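Local coordinates for protein enolase from the environmental genome shotgun sequencing of the Sargasso Sea (PDB 2QGY) that is of unknown function but, as an enolase-superfamily member with bound magnesium, probably abstracts a proton alpha to a substrate carboxylate, at residues I41-G46 against W113-K118; K68-E73 against L99-A104; P301-S306 against S312-V317. All coordinates share one frame; numbering follows the deposited sequence.

Interaction 1 of 3, residues I41-G46 against W113-K118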
ATOM      1  N   ILE A  41      18.236  15.821  -0.840  1.00 18.18           N
ATOM      2  CA  ILE A  41      18.643  15.581  -2.229  1.00 18.94           C
ATOM      3  C   ILE A  41      19.424  16.825  -2.639  1.00 20.04           C
ATOM      4  O   ILE A  41      19.003  17.939  -2.334  1.00 19.19           O
ATOM      5  CB  ILE A  41      17.401  15.405  -3.133  1.00 19.73           C
ATOM      6  CG1 ILE A  41      16.746  14.024  -2.878  1.00 19.67           C
ATOM      7  CG2 ILE A  41      17.766  15.586  -4.613  1.00 20.95           C
ATOM      8  CD1 ILE A  41      15.534  13.716  -3.745  1.00 19.49           C
ATOM      9  N   THR A  42      20.567  16.624  -3.302  1.00 21.15           N
ATOM     10  CA  THR A  42      21.357  17.727  -3.874  1.00 22.18           C
ATOM     11  C   THR A  42      21.351  17.586  -5.398  1.00 21.77           C
ATOM     12  O   THR A  42      21.605  16.495  -5.930  1.00 21.29           O
ATOM     13  CB  THR A  42      22.833  17.695  -3.382  1.00 22.70           C
ATOM     14  OG1 THR A  42      22.855  17.560  -1.956  1.00 23.24           O
ATOM     15  CG2 THR A  42      23.575  19.020  -3.777  1.00 22.29           C
ATOM     16  N   THR A  43      21.013  18.663  -6.094  1.00 22.58           N
ATOM     17  CA  THR A  43      21.040  18.602  -7.546  1.00 23.79           C
ATOM     18  C   THR A  43      22.470  18.801  -8.043  1.00 25.70           C
ATOM     19  O   THR A  43      23.354  19.205  -7.286  1.00 25.01           O
ATOM     20  CB  THR A  43      20.170  19.690  -8.197  1.00 24.07           C
ATOM     21  OG1 THR A  43      20.784  20.973  -8.010  1.00 23.80           O
ATOM     22  CG2 THR A  43      18.743  19.690  -7.608  1.00 23.88           C
ATOM     23  N   GLU A  44      22.657  18.575  -9.339  1.00 27.09           N
ATOM     24  CA  GLU A  44      23.942  18.791 -10.011  1.00 28.66           C
ATOM     25  C   GLU A  44      24.405  20.257  -9.902  1.00 28.91           C
ATOM     26  O   GLU A  44      25.611  20.542  -9.853  1.00 29.59           O
ATOM     27  CB  GLU A  44      23.802  18.384 -11.471  1.00 29.29           C
ATOM     28  CG  GLU A  44      25.094  18.067 -12.151  1.00 34.41           C
ATOM     29  CD  GLU A  44      24.881  17.317 -13.445  1.00 40.14           C
ATOM     30  OE1 GLU A  44      24.269  17.894 -14.386  1.00 42.27           O
ATOM     31  OE2 GLU A  44      25.329  16.149 -13.509  1.00 41.49           O
ATOM     32  N   ASP A  45      23.456  21.180  -9.853  1.00 28.78           N
ATOM     33  CA  ASP A  45      23.772  22.601  -9.690  1.00 29.27           C
ATOM     34  C   ASP A  45      23.967  23.042  -8.235  1.00 28.30           C
ATOM     35  O   ASP A  45      24.217  24.214  -7.955  1.00 27.95           O
ATOM     36  CB  ASP A  45      22.724  23.456 -10.403  1.00 30.62           C
ATOM     37  CG  ASP A  45      22.703  23.213 -11.913  1.00 33.32           C
ATOM     38  OD1 ASP A  45      23.752  22.855 -12.485  1.00 36.76           O
ATOM     39  OD2 ASP A  45      21.627  23.382 -12.532  1.00 39.26           O
ATOM     40  N   GLY A  46      23.859  22.095  -7.306  1.00 27.17           N
ATOM     41  CA  GLY A  46      24.197  22.347  -5.909  1.00 25.59           C
ATOM     42  C   GLY A  46      23.049  22.815  -5.038  1.00 25.37           C
ATOM     43  O   GLY A  46      23.262  23.289  -3.920  1.00 25.31           O
ATOM     44  N   TRP A 113      10.025  19.990  -4.460  1.00 18.38           N
ATOM     45  CA  TRP A 113       9.313  21.244  -4.215  1.00 18.85           C
ATOM     46  C   TRP A 113      10.193  22.253  -3.483  1.00 18.89           C
ATOM     47  O   TRP A 113      10.133  23.455  -3.793  1.00 19.43           O
ATOM     48  CB  TRP A 113       8.022  21.038  -3.416  1.00 19.30           C
ATOM     49  CG  TRP A 113       6.859  20.590  -4.266  1.00 19.99           C
ATOM     50  CD1 TRP A 113       6.347  19.329  -4.345  1.00 20.18           C
ATOM     51  CD2 TRP A 113       6.068  21.398  -5.165  1.00 20.53           C
ATOM     52  NE1 TRP A 113       5.277  19.294  -5.223  1.00 21.32           N
ATOM     53  CE2 TRP A 113       5.089  20.545  -5.741  1.00 21.69           C
ATOM     54  CE3 TRP A 113       6.083  22.750  -5.527  1.00 19.49           C
ATOM     55  CZ2 TRP A 113       4.152  20.998  -6.671  1.00 21.30           C
ATOM     56  CZ3 TRP A 113       5.147  23.200  -6.458  1.00 20.76           C
ATOM     57  CH2 TRP A 113       4.193  22.328  -7.012  1.00 21.40           C
ATOM     58  N   ASP A 114      10.968  21.778  -2.513  1.00 17.72           N
ATOM     59  CA  ASP A 114      11.871  22.639  -1.741  1.00 18.61           C
ATOM     60  C   ASP A 114      12.879  23.241  -2.734  1.00 18.92           C
ATOM     61  O   ASP A 114      13.128  24.470  -2.758  1.00 21.18           O
ATOM     62  CB  ASP A 114      12.594  21.774  -0.688  1.00 18.04           C
ATOM     63  CG  ASP A 114      13.386  22.608   0.344  1.00 18.27           C
ATOM     64  OD1 ASP A 114      13.040  23.787   0.575  1.00 19.05           O
ATOM     65  OD2 ASP A 114      14.332  22.071   0.957  1.00 18.86           O
ATOM     66  N   ILE A 115      13.456  22.363  -3.541  1.00 19.08           N
ATOM     67  CA  ILE A 115      14.443  22.758  -4.587  1.00 19.32           C
ATOM     68  C   ILE A 115      13.804  23.791  -5.518  1.00 20.53           C
ATOM     69  O   ILE A 115      14.370  24.870  -5.750  1.00 20.64           O
ATOM     70  CB  ILE A 115      14.960  21.537  -5.369  1.00 19.39           C
ATOM     71  CG1 ILE A 115      15.904  20.742  -4.456  1.00 18.21           C
ATOM     72  CG2 ILE A 115      15.694  21.965  -6.720  1.00 18.52           C
ATOM     73  CD1 ILE A 115      16.148  19.280  -4.864  1.00 18.49           C
ATOM     74  N   SER A 116      12.619  23.474  -6.019  1.00 19.99           N
ATOM     75  CA  SER A 116      11.878  24.388  -6.914  1.00 20.95           C
ATOM     76  C   SER A 116      11.640  25.758  -6.293  1.00 22.04           C
ATOM     77  O   SER A 116      11.791  26.798  -6.969  1.00 22.35           O
ATOM     78  CB  SER A 116      10.572  23.740  -7.385  1.00 19.90           C
ATOM     79  OG  SER A 116      10.915  22.632  -8.200  1.00 20.03           O
ATOM     80  N   GLY A 117      11.290  25.766  -5.018  1.00 21.81           N
ATOM     81  CA  GLY A 117      11.158  27.013  -4.257  1.00 23.51           C
ATOM     82  C   GLY A 117      12.467  27.794  -4.205  1.00 24.16           C
ATOM     83  O   GLY A 117      12.479  29.036  -4.342  1.00 24.43           O
ATOM     84  N   LYS A 118      13.563  27.074  -3.983  1.00 24.71           N
ATOM     85  CA  LYS A 118      14.887  27.691  -3.930  1.00 25.54           C
ATOM     86  C   LYS A 118      15.331  28.238  -5.276  1.00 26.57           C
ATOM     87  O   LYS A 118      15.992  29.274  -5.326  1.00 26.70           O
ATOM     88  CB  LYS A 118      15.939  26.724  -3.365  1.00 25.81           C
ATOM     89  CG  LYS A 118      15.799  26.565  -1.845  1.00 26.69           C
ATOM     90  CD  LYS A 118      16.650  25.433  -1.273  1.00 26.49           C
ATOM     91  CE  LYS A 118      16.266  25.199   0.190  1.00 30.73           C
ATOM     92  NZ  LYS A 118      16.756  23.910   0.803  1.00 33.26           N
TER
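Ile115, on helix 99-120, sends two methyl groups against the end of strand 37-43. Both methyl-bearing branches of Ile115 take part. Its CD1 lies 3.8 Å from CG2 of Thr43 and 4.0 Å from CG2 of Ile41. Ile115 CG2 stands 3.9 Å from Thr43 CG2. Thr43 and Ile115 reach toward each other tip to tip, whereas Ile41 and Ile115 cross at about a right angle. Ile41 and Thr43, two apart on a strand, both offer a methyl to the helix, and Leu13 of the neighbouring strand touches both side chains.

Segments 41-46 and 113-118 meet through methyl groups alone. Thr43 turns its hydroxyl into the turn: chi1 of 71° sets OG1 between the backbone N and the carbonyl carbon, where it meets the N of Ile47 and, more weakly, that of Asp45. A type I beta turn runs from Thr43 to Gly46, whose positive phi suits a residue without a side chain. On the helix, Lys118 NZ forms a salt bridge of 3.0 Å with Asp114 OD2, coming from above the carboxylate plane. Strand 48-53 adds directional bonds, Asp114 OD2 with Trp50 N and Lys118 NZ with Glu48 O.

Threonine thus divides its duties, methyl to the helix and hydroxyl to the turn. The Ile41/Thr43-Ile115 patch rests on dispersion and hydrophobic burial, with polar bonds beside it on the same helix.

Interaction 2 of 3, residues K68-E73 against L99-A104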
ATOM      1  N   LYS A  68      15.866   5.255  -2.099  1.00 18.39           N
ATOM      2  CA  LYS A  68      17.176   5.130  -2.723  1.00 21.01           C
ATOM      3  C   LYS A  68      17.069   4.584  -4.156  1.00 21.41           C
ATOM      4  O   LYS A  68      17.730   5.100  -5.078  1.00 20.88           O
ATOM      5  CB  LYS A  68      18.108   4.223  -1.893  1.00 20.86           C
ATOM      6  CG  LYS A  68      19.504   4.065  -2.548  1.00 25.12           C
ATOM      7  CD  LYS A  68      20.540   3.431  -1.618  1.00 25.03           C
ATOM      8  CE  LYS A  68      20.812   1.964  -1.977  1.00 32.61           C
ATOM      9  NZ  LYS A  68      21.982   1.338  -1.220  1.00 32.65           N
ATOM     10  N   GLU A  69      16.227   3.572  -4.359  1.00 21.35           N
ATOM     11  CA  GLU A  69      16.099   3.006  -5.709  1.00 22.66           C
ATOM     12  C   GLU A  69      15.431   3.942  -6.697  1.00 21.97           C
ATOM     13  O   GLU A  69      15.815   4.020  -7.897  1.00 21.74           O
ATOM     14  CB  GLU A  69      15.376   1.663  -5.692  1.00 22.62           C
ATOM     15  CG  GLU A  69      16.178   0.510  -5.079  1.00 28.91           C
ATOM     16  CD  GLU A  69      17.539   0.273  -5.748  1.00 33.57           C
ATOM     17  OE1 GLU A  69      17.620   0.330  -6.994  1.00 37.73           O
ATOM     18  OE2 GLU A  69      18.529   0.017  -5.025  1.00 36.69           O
ATOM     19  N   LEU A  70      14.433   4.671  -6.201  1.00 20.98           N
ATOM     20  CA  LEU A  70      13.768   5.679  -7.013  1.00 20.47           C
ATOM     21  C   LEU A  70      14.753   6.790  -7.364  1.00 21.62           C
ATOM     22  O   LEU A  70      14.806   7.253  -8.497  1.00 20.36           O
ATOM     23  CB  LEU A  70      12.540   6.223  -6.304  1.00 20.53           C
ATOM     24  CG  LEU A  70      11.397   5.207  -6.180  1.00 19.76           C
ATOM     25  CD1 LEU A  70      10.240   5.778  -5.345  1.00 21.19           C
ATOM     26  CD2 LEU A  70      10.877   4.735  -7.522  1.00 18.25           C
ATOM     27  N   PHE A  71      15.564   7.183  -6.392  1.00 21.21           N
ATOM     28  CA  PHE A  71      16.524   8.224  -6.621  1.00 23.06           C
ATOM     29  C   PHE A  71      17.478   7.855  -7.750  1.00 23.91           C
ATOM     30  O   PHE A  71      17.715   8.668  -8.636  1.00 24.61           O
ATOM     31  CB  PHE A  71      17.294   8.528  -5.344  1.00 22.90           C
ATOM     32  CG  PHE A  71      18.485   9.408  -5.556  1.00 22.66           C
ATOM     33  CD1 PHE A  71      18.328  10.787  -5.643  1.00 22.94           C
ATOM     34  CD2 PHE A  71      19.757   8.861  -5.658  1.00 22.76           C
ATOM     35  CE1 PHE A  71      19.412  11.604  -5.834  1.00 22.08           C
ATOM     36  CE2 PHE A  71      20.851   9.689  -5.857  1.00 23.08           C
ATOM     37  CZ  PHE A  71      20.670  11.048  -5.946  1.00 22.94           C
ATOM     38  N   ARG A  72      18.012   6.641  -7.711  1.00 25.46           N
ATOM     39  CA  ARG A  72      18.953   6.163  -8.726  1.00 27.67           C
ATOM     40  C   ARG A  72      18.309   6.229 -10.100  1.00 28.50           C
ATOM     41  O   ARG A  72      18.932   6.682 -11.077  1.00 30.10           O
ATOM     42  CB  ARG A  72      19.393   4.735  -8.430  1.00 27.92           C
ATOM     43  CG  ARG A  72      20.384   4.596  -7.291  1.00 32.85           C
ATOM     44  CD  ARG A  72      20.884   3.152  -7.206  1.00 39.92           C
ATOM     45  NE  ARG A  72      21.664   2.922  -5.990  1.00 46.81           N
ATOM     46  CZ  ARG A  72      21.841   1.731  -5.413  1.00 50.44           C
ATOM     47  NH1 ARG A  72      21.274   0.639  -5.916  1.00 52.57           N
ATOM     48  NH2 ARG A  72      22.579   1.634  -4.312  1.00 52.53           N
ATOM     49  N   GLU A  73      17.057   5.798 -10.180  1.00 28.05           N
ATOM     50  CA  GLU A  73      16.348   5.793 -11.456  1.00 28.79           C
ATOM     51  C   GLU A  73      16.128   7.198 -12.012  1.00 28.70           C
ATOM     52  O   GLU A  73      16.247   7.428 -13.207  1.00 29.03           O
ATOM     53  CB  GLU A  73      15.023   5.029 -11.318  1.00 28.90           C
ATOM     54  CG  GLU A  73      14.202   4.941 -12.601  1.00 30.13           C
ATOM     55  CD  GLU A  73      14.867   4.111 -13.717  1.00 35.17           C
ATOM     56  OE1 GLU A  73      15.864   3.391 -13.464  1.00 35.05           O
ATOM     57  OE2 GLU A  73      14.364   4.174 -14.859  1.00 37.53           O
ATOM     58  N   LEU A  99       0.975   2.339   1.265  1.00 17.98           N
ATOM     59  CA  LEU A  99       1.482   3.427   2.104  1.00 16.91           C
ATOM     60  C   LEU A  99       2.989   3.571   2.045  1.00 17.83           C
ATOM     61  O   LEU A  99       3.486   4.693   1.960  1.00 17.12           O
ATOM     62  CB  LEU A  99       1.048   3.236   3.557  1.00 19.57           C
ATOM     63  CG  LEU A  99      -0.381   3.603   3.925  1.00 20.31           C
ATOM     64  CD1 LEU A  99      -0.460   3.735   5.443  1.00 22.80           C
ATOM     65  CD2 LEU A  99      -0.847   4.946   3.249  1.00 20.43           C
ATOM     66  N   ASP A 100       3.714   2.441   2.101  1.00 16.67           N
ATOM     67  CA  ASP A 100       5.172   2.454   2.075  1.00 16.66           C
ATOM     68  C   ASP A 100       5.674   3.143   0.799  1.00 16.05           C
ATOM     69  O   ASP A 100       6.520   4.042   0.863  1.00 15.35           O
ATOM     70  CB  ASP A 100       5.728   1.025   2.201  1.00 17.51           C
ATOM     71  CG  ASP A 100       5.142   0.286   3.401  1.00 21.06           C
ATOM     72  OD1 ASP A 100       5.881   0.155   4.405  1.00 21.90           O
ATOM     73  OD2 ASP A 100       3.936  -0.140   3.364  1.00 24.55           O
ATOM     74  N   PHE A 101       5.121   2.772  -0.361  1.00 15.21           N
ATOM     75  CA  PHE A 101       5.594   3.364  -1.603  1.00 15.60           C
ATOM     76  C   PHE A 101       5.237   4.859  -1.650  1.00 15.32           C
ATOM     77  O   PHE A 101       6.062   5.692  -2.049  1.00 14.86           O
ATOM     78  CB  PHE A 101       5.006   2.615  -2.806  1.00 15.82           C
ATOM     79  CG  PHE A 101       5.419   3.172  -4.126  1.00 15.65           C
ATOM     80  CD1 PHE A 101       6.719   2.935  -4.632  1.00 16.05           C
ATOM     81  CD2 PHE A 101       4.527   3.900  -4.891  1.00 14.64           C
ATOM     82  CE1 PHE A 101       7.099   3.451  -5.867  1.00 17.71           C
ATOM     83  CE2 PHE A 101       4.913   4.398  -6.129  1.00 19.66           C
ATOM     84  CZ  PHE A 101       6.199   4.166  -6.610  1.00 17.32           C
ATOM     85  N   SER A 102       4.011   5.176  -1.255  1.00 15.37           N
ATOM     86  CA  SER A 102       3.495   6.544  -1.257  1.00 14.79           C
ATOM     87  C   SER A 102       4.302   7.403  -0.287  1.00 15.33           C
ATOM     88  O   SER A 102       4.492   8.606  -0.549  1.00 15.48           O
ATOM     89  CB  SER A 102       1.981   6.567  -0.875  1.00 15.08           C
ATOM     90  OG  SER A 102       1.192   5.932  -1.885  1.00 17.86           O
ATOM     91  N   SER A 103       4.761   6.810   0.827  1.00 14.28           N
ATOM     92  CA  SER A 103       5.662   7.551   1.748  1.00 15.76           C
ATOM     93  C   SER A 103       7.006   7.861   1.070  1.00 15.11           C
ATOM     94  O   SER A 103       7.547   8.968   1.211  1.00 14.46           O
ATOM     95  CB  SER A 103       5.944   6.782   3.028  1.00 14.90           C
ATOM     96  OG  SER A 103       4.780   6.734   3.824  1.00 22.14           O
ATOM     97  N   ALA A 104       7.539   6.863   0.364  1.00 14.38           N
ATOM     98  CA  ALA A 104       8.798   7.058  -0.387  1.00 15.25           C
ATOM     99  C   ALA A 104       8.688   8.193  -1.416  1.00 14.75           C
ATOM    100  O   ALA A 104       9.549   9.066  -1.458  1.00 15.60           O
ATOM    101  CB  ALA A 104       9.218   5.761  -1.088  1.00 14.85           C
TER
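Leu70 of helix 60-74 points its CD1 methyl at Phe101, near the start of helix 99-120, and the two side chains cross at about a right angle. CD1 comes within 3.9 Å of Phe101 CE1, approaching the ring obliquely. The same methyl lies 4.4 Å from Ala104 CB, one helical turn further on, so a single branch of the leucine serves both partners.

The torsions explain the meeting. In Phe101, CG lies anti to the backbone N (chi1 179°), which carries the ring out from its helix until CE1 reaches the leucine. Leu70 has CG opposite its carbonyl carbon and an extended chi2 of 175°, carrying CD1 across to helix 99-120. Ala104 suits the remaining place because its short methyl faces helix 60-74 directly, where Ile66 and Ile67 also touch it. Ile89 of helix 82-93 packs on both Leu70 and Phe101, making this a three-helix junction in the N-terminal domain.

Charged groups of helix 60-74 lie away from the seam: Arg72 NH1 pairs with Glu69 OE2 at 3.0 Å, with the oxygen well out of the guanidinium plane, so the attraction is between charges alone. The Phe101 ring additionally makes a cation-pi contact with Arg59 of the second subunit, and Asp100 of that subunit packs on it.

The phenyl group therefore has two roles, hydrophobic partner to Leu70 and pi-electron partner to a cation across the dimer interface, so the packing of these helices is probably linked to the association of the subunits.

Interaction 3 of 3, residues P301-S306 against S312-V317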
ATOM      1  N   PRO A 301      -4.597  18.001   6.953  1.00 16.15           N
ATOM      2  CA  PRO A 301      -3.557  16.981   6.834  1.00 15.88           C
ATOM      3  C   PRO A 301      -3.143  16.340   8.161  1.00 16.23           C
ATOM      4  O   PRO A 301      -3.056  17.018   9.213  1.00 16.89           O
ATOM      5  CB  PRO A 301      -2.381  17.749   6.209  1.00 16.61           C
ATOM      6  CG  PRO A 301      -3.049  18.909   5.490  1.00 16.63           C
ATOM      7  CD  PRO A 301      -4.155  19.318   6.461  1.00 17.94           C
ATOM      8  N   HIS A 302      -2.892  15.036   8.108  1.00 15.42           N
ATOM      9  CA  HIS A 302      -2.456  14.299   9.262  1.00 14.84           C
ATOM     10  C   HIS A 302      -0.948  14.546   9.266  1.00 14.50           C
ATOM     11  O   HIS A 302      -0.352  14.735   8.217  1.00 15.01           O
ATOM     12  CB  HIS A 302      -2.806  12.823   9.017  1.00 15.28           C
ATOM     13  CG  HIS A 302      -2.264  11.844  10.027  1.00 17.10           C
ATOM     14  ND1 HIS A 302      -1.078  11.173   9.834  1.00 20.06           N
ATOM     15  CD2 HIS A 302      -2.815  11.308  11.145  1.00 18.66           C
ATOM     16  CE1 HIS A 302      -0.888  10.307  10.816  1.00 20.19           C
ATOM     17  NE2 HIS A 302      -1.922  10.377  11.637  1.00 20.18           N
ATOM     18  N   CYS A 303      -0.345  14.609  10.439  1.00 14.48           N
ATOM     19  CA  CYS A 303       1.097  14.878  10.499  1.00 14.91           C
ATOM     20  C   CYS A 303       1.742  14.180  11.692  1.00 15.23           C
ATOM     21  O   CYS A 303       2.251  14.819  12.624  1.00 16.77           O
ATOM     22  CB  CYS A 303       1.394  16.397  10.502  1.00 14.85           C
ATOM     23  SG  CYS A 303       3.196  16.706  10.186  1.00 17.71           S
ATOM     24  N   TRP A 304       1.700  12.852  11.693  1.00 15.40           N
ATOM     25  CA  TRP A 304       2.413  12.110  12.711  1.00 14.69           C
ATOM     26  C   TRP A 304       3.812  11.841  12.139  1.00 15.58           C
ATOM     27  O   TRP A 304       4.128  10.761  11.629  1.00 15.05           O
ATOM     28  CB  TRP A 304       1.657  10.843  13.136  1.00 16.72           C
ATOM     29  CG  TRP A 304       2.292  10.141  14.306  1.00 15.46           C
ATOM     30  CD1 TRP A 304       2.861  10.710  15.403  1.00 15.79           C
ATOM     31  CD2 TRP A 304       2.474   8.733  14.446  1.00 15.82           C
ATOM     32  NE1 TRP A 304       3.372   9.740  16.242  1.00 18.42           N
ATOM     33  CE2 TRP A 304       3.126   8.515  15.686  1.00 16.18           C
ATOM     34  CE3 TRP A 304       2.129   7.632  13.654  1.00 18.75           C
ATOM     35  CZ2 TRP A 304       3.446   7.232  16.153  1.00 20.20           C
ATOM     36  CZ3 TRP A 304       2.439   6.342  14.125  1.00 19.84           C
ATOM     37  CH2 TRP A 304       3.105   6.166  15.356  1.00 19.83           C
ATOM     38  N   ASN A 305       4.637  12.874  12.225  1.00 14.39           N
ATOM     39  CA  ASN A 305       5.949  12.952  11.549  1.00 15.31           C
ATOM     40  C   ASN A 305       6.775  13.885  12.425  1.00 15.64           C
ATOM     41  O   ASN A 305       6.306  14.342  13.492  1.00 16.07           O
ATOM     42  CB  ASN A 305       5.804  13.629  10.183  1.00 14.79           C
ATOM     43  CG  ASN A 305       4.980  12.812   9.182  1.00 15.47           C
ATOM     44  OD1 ASN A 305       5.328  11.680   8.848  1.00 16.87           O
ATOM     45  ND2 ASN A 305       3.937  13.408   8.663  1.00 14.91           N
ATOM     46  N   SER A 306       7.999  14.196  12.003  1.00 16.03           N
ATOM     47  CA  SER A 306       8.742  15.244  12.741  1.00 16.56           C
ATOM     48  C   SER A 306       8.054  16.584  12.593  1.00 15.75           C
ATOM     49  O   SER A 306       7.302  16.801  11.659  1.00 15.43           O
ATOM     50  CB  SER A 306      10.164  15.376  12.253  1.00 15.66           C
ATOM     51  OG  SER A 306      10.256  16.339  11.206  1.00 20.51           O
ATOM     52  N   SER A 312       6.597  21.684   8.024  1.00 15.97           N
ATOM     53  CA  SER A 312       6.713  22.839   7.131  1.00 15.92           C
ATOM     54  C   SER A 312       5.948  22.654   5.834  1.00 15.94           C
ATOM     55  O   SER A 312       5.260  23.568   5.383  1.00 15.52           O
ATOM     56  CB  SER A 312       8.175  23.152   6.824  1.00 16.24           C
ATOM     57  OG  SER A 312       8.235  24.333   6.040  1.00 18.44           O
ATOM     58  N   ALA A 313       6.062  21.472   5.224  1.00 15.36           N
ATOM     59  CA  ALA A 313       5.289  21.168   4.007  1.00 15.12           C
ATOM     60  C   ALA A 313       3.788  21.299   4.292  1.00 14.58           C
ATOM     61  O   ALA A 313       3.034  21.906   3.501  1.00 14.79           O
ATOM     62  CB  ALA A 313       5.615  19.755   3.531  1.00 15.28           C
ATOM     63  N   MET A 314       3.359  20.762   5.426  1.00 14.55           N
ATOM     64  CA  MET A 314       1.943  20.800   5.783  1.00 13.44           C
ATOM     65  C   MET A 314       1.473  22.257   5.875  1.00 15.02           C
ATOM     66  O   MET A 314       0.433  22.628   5.325  1.00 16.52           O
ATOM     67  CB  MET A 314       1.713  20.081   7.128  1.00 16.18           C
ATOM     68  CG  MET A 314       0.234  20.120   7.678  1.00 14.58           C
ATOM     69  SD  MET A 314      -0.009  19.431   9.299  1.00  7.37           S
ATOM     70  CE  MET A 314       1.048  20.477  10.309  1.00 17.81           C
ATOM     71  N   LEU A 315       2.215  23.070   6.609  1.00 14.93           N
ATOM     72  CA  LEU A 315       1.828  24.470   6.790  1.00 16.49           C
ATOM     73  C   LEU A 315       1.775  25.210   5.466  1.00 18.26           C
ATOM     74  O   LEU A 315       0.813  25.968   5.193  1.00 18.85           O
ATOM     75  CB  LEU A 315       2.752  25.176   7.800  1.00 17.06           C
ATOM     76  CG  LEU A 315       2.787  24.585   9.209  1.00 17.19           C
ATOM     77  CD1 LEU A 315       3.737  25.393  10.077  1.00 20.32           C
ATOM     78  CD2 LEU A 315       1.361  24.537   9.829  1.00 18.67           C
ATOM     79  N   HIS A 316       2.777  24.991   4.616  1.00 17.46           N
ATOM     80  CA  HIS A 316       2.761  25.634   3.290  1.00 18.52           C
ATOM     81  C   HIS A 316       1.532  25.187   2.467  1.00 19.23           C
ATOM     82  O   HIS A 316       0.855  26.015   1.839  1.00 20.36           O
ATOM     83  CB  HIS A 316       4.063  25.351   2.536  1.00 17.79           C
ATOM     84  CG  HIS A 316       5.214  26.214   2.968  1.00 20.81           C
ATOM     85  ND1 HIS A 316       5.370  27.519   2.538  1.00 21.75           N
ATOM     86  CD2 HIS A 316       6.265  25.958   3.785  1.00 20.59           C
ATOM     87  CE1 HIS A 316       6.474  28.020   3.067  1.00 22.82           C
ATOM     88  NE2 HIS A 316       7.021  27.103   3.846  1.00 21.83           N
ATOM     89  N   VAL A 317       1.204  23.896   2.494  1.00 18.19           N
ATOM     90  CA  VAL A 317       0.034  23.423   1.764  1.00 18.25           C
ATOM     91  C   VAL A 317      -1.230  24.054   2.339  1.00 18.10           C
ATOM     92  O   VAL A 317      -2.042  24.605   1.585  1.00 18.98           O
ATOM     93  CB  VAL A 317      -0.097  21.877   1.760  1.00 18.25           C
ATOM     94  CG1 VAL A 317      -1.514  21.413   1.250  1.00 17.72           C
ATOM     95  CG2 VAL A 317       0.936  21.317   0.866  1.00 18.67           C
TER
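The loop 301-306 follows strand 298-299 of the C-terminal TIM-type barrel domain and leads into helix 309-320, so the contact is a local beta-to-alpha connection folding back on its own helix. The magnesium ion, held by Asp200, Glu226 and Glu252, lies about 11 Å from the side chain of Cys303. His302, between the two loop residues that face the helix, directs its CB away from it; its side chain touches Glu252, and its ND1 bonds to Asp275. Neighbouring residues of one loop thus face the metal site and the helix in turn.

Met314 carries the helix side of the contact. Its CG lies 3.8 Å from Pro301 CB and 4.1 Å from Pro301 CG, with the proline ring and the methionine chain crossing obliquely. Further out, Met314 SD approaches Cys303 CB at 3.6 Å, and CE lies 4.1 Å from the same CB. The first two torsions are extended, with CG anti to the backbone N (chi1 177°), and carry the chain straight off the helix toward the loop; a bend at chi3 of 61° then folds the terminal methyl beside Cys303.

Each residue type fits its place. Proline offers a compact, rigid apolar ring, methionine a long unbranched chain that can follow the loop, and cysteine a small, weakly polar side chain, whose CB Met314 SD can approach. The loop backbone has its own polar anchors, since Cys303 N bonds to Glu328 OE1 and Trp304, the centre of an inverse gamma turn, gives its carbonyl oxygen to Lys34 NZ. Met314 SD also lies 3.9 Å from the carbonyl oxygen of Pro301.

Interactions 1 and 2 both belong to the N-terminal domain and share helix 99-120: residues 99-104 near its start pack on helix 60-74, and residues 113-118 near its end pack on strand 37-43. Their centres are 18 Å apart, and along the chain the segments of interaction 2 fall between those of interaction 1. This one helix therefore ties the antiparallel sheet to the helical part of the domain. Interaction 3 comes later, in the barrel domain, with its centre about 20 Å from that of interaction 1 and 19 Å from that of interaction 2. It lies nearest the chain centre, in the domain that carries the magnesium site, with the side chain of Cys303 about 11 Å from the ion, whereas interaction 2 adjoins the second subunit.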